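PDB 4X1O: 16S rRNA (adenine(1408)-N(1))-methyltransferase from Catenulispora acidiphila, which probably transfers a methyl group from S-adenosyl-L-methionine to N1 of adenine 1408 in 16S rRNA, a modification linked to aminoglycoside resistance. Local coordinates for residues 133-136 / 137-141; 179-182 / 183-187. One frame throughout, in Å; residues are numbered along the deposited sequence.

Interaction 1 (133-136 / 137-141); sequences LLRG and VVLGE
Gly-136 O receives two backbone N-H groups where helix 131-139 ends. The stronger bond comes from Glu-141 N at 2.8 Å, in the carbonyl plane and on a lone pair. Gly-140 N lies 2.7 Å from Gly-136 O, but the N-H...O angle is only 120° and the bond is weak. Gly-140 has positive phi (70°) and is the C-prime residue of a Schellman motif. A weak bond from Gly-140 N to Val-137 O belongs to the same motif. The turn lays Glu-141 CB 3.7 Å from Gly-136 CA.

One turn back, Val-137 N donates to Leu-133 O at 3.0 Å. A chi1 of 163° places Val-137 CG2 beside the backbone N, where it rests 3.4 Å from Leu-133 O. Arg-135 and Leu-139, four residues apart, run side by side. Leu-139 CD1 touches Arg-135 CG at 3.8 Å and lies over one guanidinium face, toward its rim. A water accepts from Arg-135 NE and donates to Glu-141 OE1, bridging two opposite charges. Arg-135 NH1 also binds Asp-177 and Glu-174 O, and Glu-141 OE2 forms a salt bridge with Lys-132.

Leu-133 belongs to the S-adenosyl-L-methionine site, so this helix reaches from the cofactor pocket to the Schellman turn. Leu-134 and Val-137 pack on strand 157-163, and Glu-141 is the N-cap of helix 142-151.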
# COMPACT_ATOMS: atom_id res chain seq x y z
N LEU A 133 -8.92 5.51 -1.57
CA LEU A 133 -7.72 5.01 -2.23
C LEU A 133 -8.08 4.16 -3.45
O LEU A 133 -7.50 4.32 -4.52
CB LEU A 133 -6.86 4.22 -1.23
CG LEU A 133 -5.58 3.58 -1.79
CD1 LEU A 133 -4.65 4.64 -2.35
CD2 LEU A 133 -4.88 2.77 -0.70
N LEU A 134 -9.04 3.26 -3.28
CA LEU A 134 -9.49 2.40 -4.37
C LEU A 134 -10.10 3.24 -5.51
O LEU A 134 -9.72 3.11 -6.68
CB LEU A 134 -10.52 1.39 -3.86
CG LEU A 134 -11.26 0.57 -4.91
CD1 LEU A 134 -10.26 -0.26 -5.74
CD2 LEU A 134 -12.29 -0.33 -4.24
N ARG A 135 -11.03 4.11 -5.15
CA ARG A 135 -11.72 4.93 -6.14
C ARG A 135 -10.72 5.82 -6.86
O ARG A 135 -10.78 5.99 -8.08
CB ARG A 135 -12.82 5.77 -5.49
CG ARG A 135 -13.63 6.57 -6.50
CD ARG A 135 -14.80 7.23 -5.78
NE ARG A 135 -15.65 8.01 -6.68
CZ ARG A 135 -16.64 7.50 -7.40
NH1 ARG A 135 -16.91 6.20 -7.36
NH2 ARG A 135 -17.36 8.31 -8.18
N GLY A 136 -9.76 6.35 -6.10
CA GLY A 136 -8.72 7.19 -6.67
C GLY A 136 -7.83 6.50 -7.69
O GLY A 136 -7.48 7.06 -8.72
N VAL A 137 -7.46 5.26 -7.39
CA VAL A 137 -6.62 4.51 -8.29
C VAL A 137 -7.40 4.13 -9.54
O VAL A 137 -6.88 4.19 -10.64
CB VAL A 137 -6.05 3.26 -7.59
CG1 VAL A 137 -5.54 2.27 -8.61
CG2 VAL A 137 -4.95 3.70 -6.61
N VAL A 138 -8.66 3.75 -9.37
CA VAL A 138 -9.45 3.30 -10.51
C VAL A 138 -9.72 4.46 -11.47
O VAL A 138 -9.62 4.33 -12.69
CB VAL A 138 -10.77 2.67 -10.04
CG1 VAL A 138 -11.72 2.45 -11.21
CG2 VAL A 138 -10.48 1.34 -9.30
N LEU A 139 -10.06 5.62 -10.91
CA LEU A 139 -10.32 6.81 -11.72
C LEU A 139 -9.05 7.56 -12.12
O LEU A 139 -9.08 8.37 -13.06
CB LEU A 139 -11.23 7.78 -10.97
CG LEU A 139 -12.65 7.26 -10.76
CD1 LEU A 139 -13.43 8.25 -9.89
CD2 LEU A 139 -13.31 7.05 -12.11
N GLY A 140 -7.96 7.31 -11.41
CA GLY A 140 -6.74 8.08 -11.64
C GLY A 140 -6.92 9.50 -11.15
O GLY A 140 -6.58 10.47 -11.83
N GLU A 141 -7.48 9.60 -9.95
CA GLU A 141 -7.74 10.86 -9.29
C GLU A 141 -6.42 11.53 -8.91
O GLU A 141 -5.56 10.89 -8.29
CB GLU A 141 -8.59 10.61 -8.04
CG GLU A 141 -9.43 11.77 -7.57
CD GLU A 141 -10.36 11.36 -6.44
OE1 GLU A 141 -11.42 10.76 -6.72
OE2 GLU A 141 -10.01 11.62 -5.26
O HOH W 1 -14.33 10.59 -7.04

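Interaction 2 (179-182 / 183-187); sequences PELT and PETVV
Thr-182 and Thr-185 both hold OG1 between the backbone N and the carbonyl carbon, with chi1 at 71° in Thr-182. These rotations turn each hydroxyl to the other residue's backbone N-H. Thr-182 N donates to Thr-185 OG1 at 2.9 Å, and the N-H points almost straight at the oxygen (174°). In return Thr-185 N donates to Thr-182 OG1 at 3.2 Å.

The two bonds make a capping box, with Thr-182 as the N-cap of helix 183-188. Thr-182 O takes the helical bond from Val-186 N at 2.9 Å and a weak one from Thr-185 N. Pro-183 follows the cap, a position where no backbone N-H is needed. A water joins Thr-185 OG1 to Glu-180 O, which ties the incoming loop to the cap.

The side chains of Leu-181 and Val-186 cross, with Leu-181 CD1 3.6 Å from both Val-186 CG2 and Thr-185 OG1. Glu-184 has an unusual chi1 of 16°, which sets its CG 3.1 Å from Thr-182 OG1. The bend at chi2 then turns the carboxylate back toward Thr-182. Leu-181 and Val-186 both touch Leu-191 of helix 191-197. Leu-181 and Pro-183 reach Leu-233 of strand 229-239, and Glu-180 forms a salt bridge with Arg-168.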
# COMPACT_ATOMS: atom_id res chain seq x y z
N PRO A 179 -17.56 1.51 -14.28
CA PRO A 179 -17.44 0.24 -15.00
C PRO A 179 -16.18 -0.51 -14.61
O PRO A 179 -15.19 0.10 -14.17
CB PRO A 179 -17.40 0.67 -16.48
CG PRO A 179 -16.88 2.07 -16.45
CD PRO A 179 -17.37 2.68 -15.15
N GLU A 180 -16.22 -1.83 -14.73
CA GLU A 180 -15.10 -2.64 -14.30
C GLU A 180 -13.82 -2.24 -15.02
O GLU A 180 -13.79 -2.10 -16.24
CB GLU A 180 -15.38 -4.13 -14.51
CG GLU A 180 -14.21 -5.01 -14.10
CD GLU A 180 -14.57 -6.48 -14.01
OE1 GLU A 180 -15.74 -6.81 -14.32
OE2 GLU A 180 -13.70 -7.29 -13.65
N LEU A 181 -12.78 -2.04 -14.23
CA LEU A 181 -11.46 -1.72 -14.77
C LEU A 181 -10.76 -3.00 -15.21
O LEU A 181 -10.59 -3.94 -14.44
CB LEU A 181 -10.63 -0.97 -13.72
CG LEU A 181 -9.30 -0.36 -14.15
CD1 LEU A 181 -9.47 0.69 -15.26
CD2 LEU A 181 -8.61 0.22 -12.93
N THR A 182 -10.39 -3.03 -16.48
CA THR A 182 -9.73 -4.19 -17.09
C THR A 182 -8.44 -3.70 -17.71
O THR A 182 -8.24 -2.49 -17.83
CB THR A 182 -10.61 -4.84 -18.17
OG1 THR A 182 -10.66 -3.96 -19.30
CG2 THR A 182 -12.02 -5.09 -17.65
N PRO A 183 -7.54 -4.62 -18.10
CA PRO A 183 -6.32 -4.13 -18.73
C PRO A 183 -6.57 -3.25 -19.97
O PRO A 183 -5.85 -2.28 -20.18
CB PRO A 183 -5.58 -5.41 -19.11
CG PRO A 183 -6.02 -6.40 -18.08
CD PRO A 183 -7.47 -6.07 -17.82
N GLU A 184 -7.58 -3.58 -20.77
CA GLU A 184 -7.91 -2.74 -21.92
C GLU A 184 -8.44 -1.36 -21.49
O GLU A 184 -8.12 -0.34 -22.11
CB GLU A 184 -8.93 -3.43 -22.82
CG GLU A 184 -9.66 -4.60 -22.18
CD GLU A 184 -8.78 -5.83 -22.06
OE1 GLU A 184 -8.09 -6.16 -23.04
OE2 GLU A 184 -8.77 -6.44 -20.97
N THR A 185 -9.25 -1.30 -20.44
CA THR A 185 -9.85 -0.02 -20.11
C THR A 185 -8.91 0.83 -19.27
O THR A 185 -9.13 2.03 -19.10
CB THR A 185 -11.21 -0.16 -19.41
OG1 THR A 185 -11.06 -0.79 -18.13
CG2 THR A 185 -12.17 -0.98 -20.27
N VAL A 186 -7.84 0.24 -18.73
CA VAL A 186 -6.81 1.05 -18.09
C VAL A 186 -6.24 2.02 -19.13
O VAL A 186 -5.94 3.17 -18.82
CB VAL A 186 -5.68 0.17 -17.49
CG1 VAL A 186 -4.48 1.02 -17.10
CG2 VAL A 186 -6.22 -0.59 -16.29
N VAL A 187 -6.14 1.57 -20.38
CA VAL A 187 -5.73 2.45 -21.45
C VAL A 187 -6.88 3.33 -21.93
O VAL A 187 -6.76 4.56 -21.97
CB VAL A 187 -5.18 1.66 -22.65
CG1 VAL A 187 -4.77 2.62 -23.76
CG2 VAL A 187 -4.00 0.81 -22.21
O HOH W 2 -13.33 0.67 -17.05

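Interaction 1 comes first along the chain, and interaction 2 follows strand 157-163 and a loop. Their centres are 12 Å apart, on the same side of the chain's centre. They touch where Leu-181 CD2 packs on Val-138 CA at 4.0 Å. One marks the end of helix 131-139 and the other the start of helix 183-188. Both pack on the mixed seven-stranded sheet, whose strand order 3-2-1-4-5-7-6 is that of the class I (Rossmann-like) S-adenosyl-L-methionine-dependent methyltransferases. The loop between them also meets helix 131-139, through Leu-178 against Arg-135 and Leu-139. Interaction 1 holds a cofactor-site residue, whereas interaction 2 lies away from the known sites.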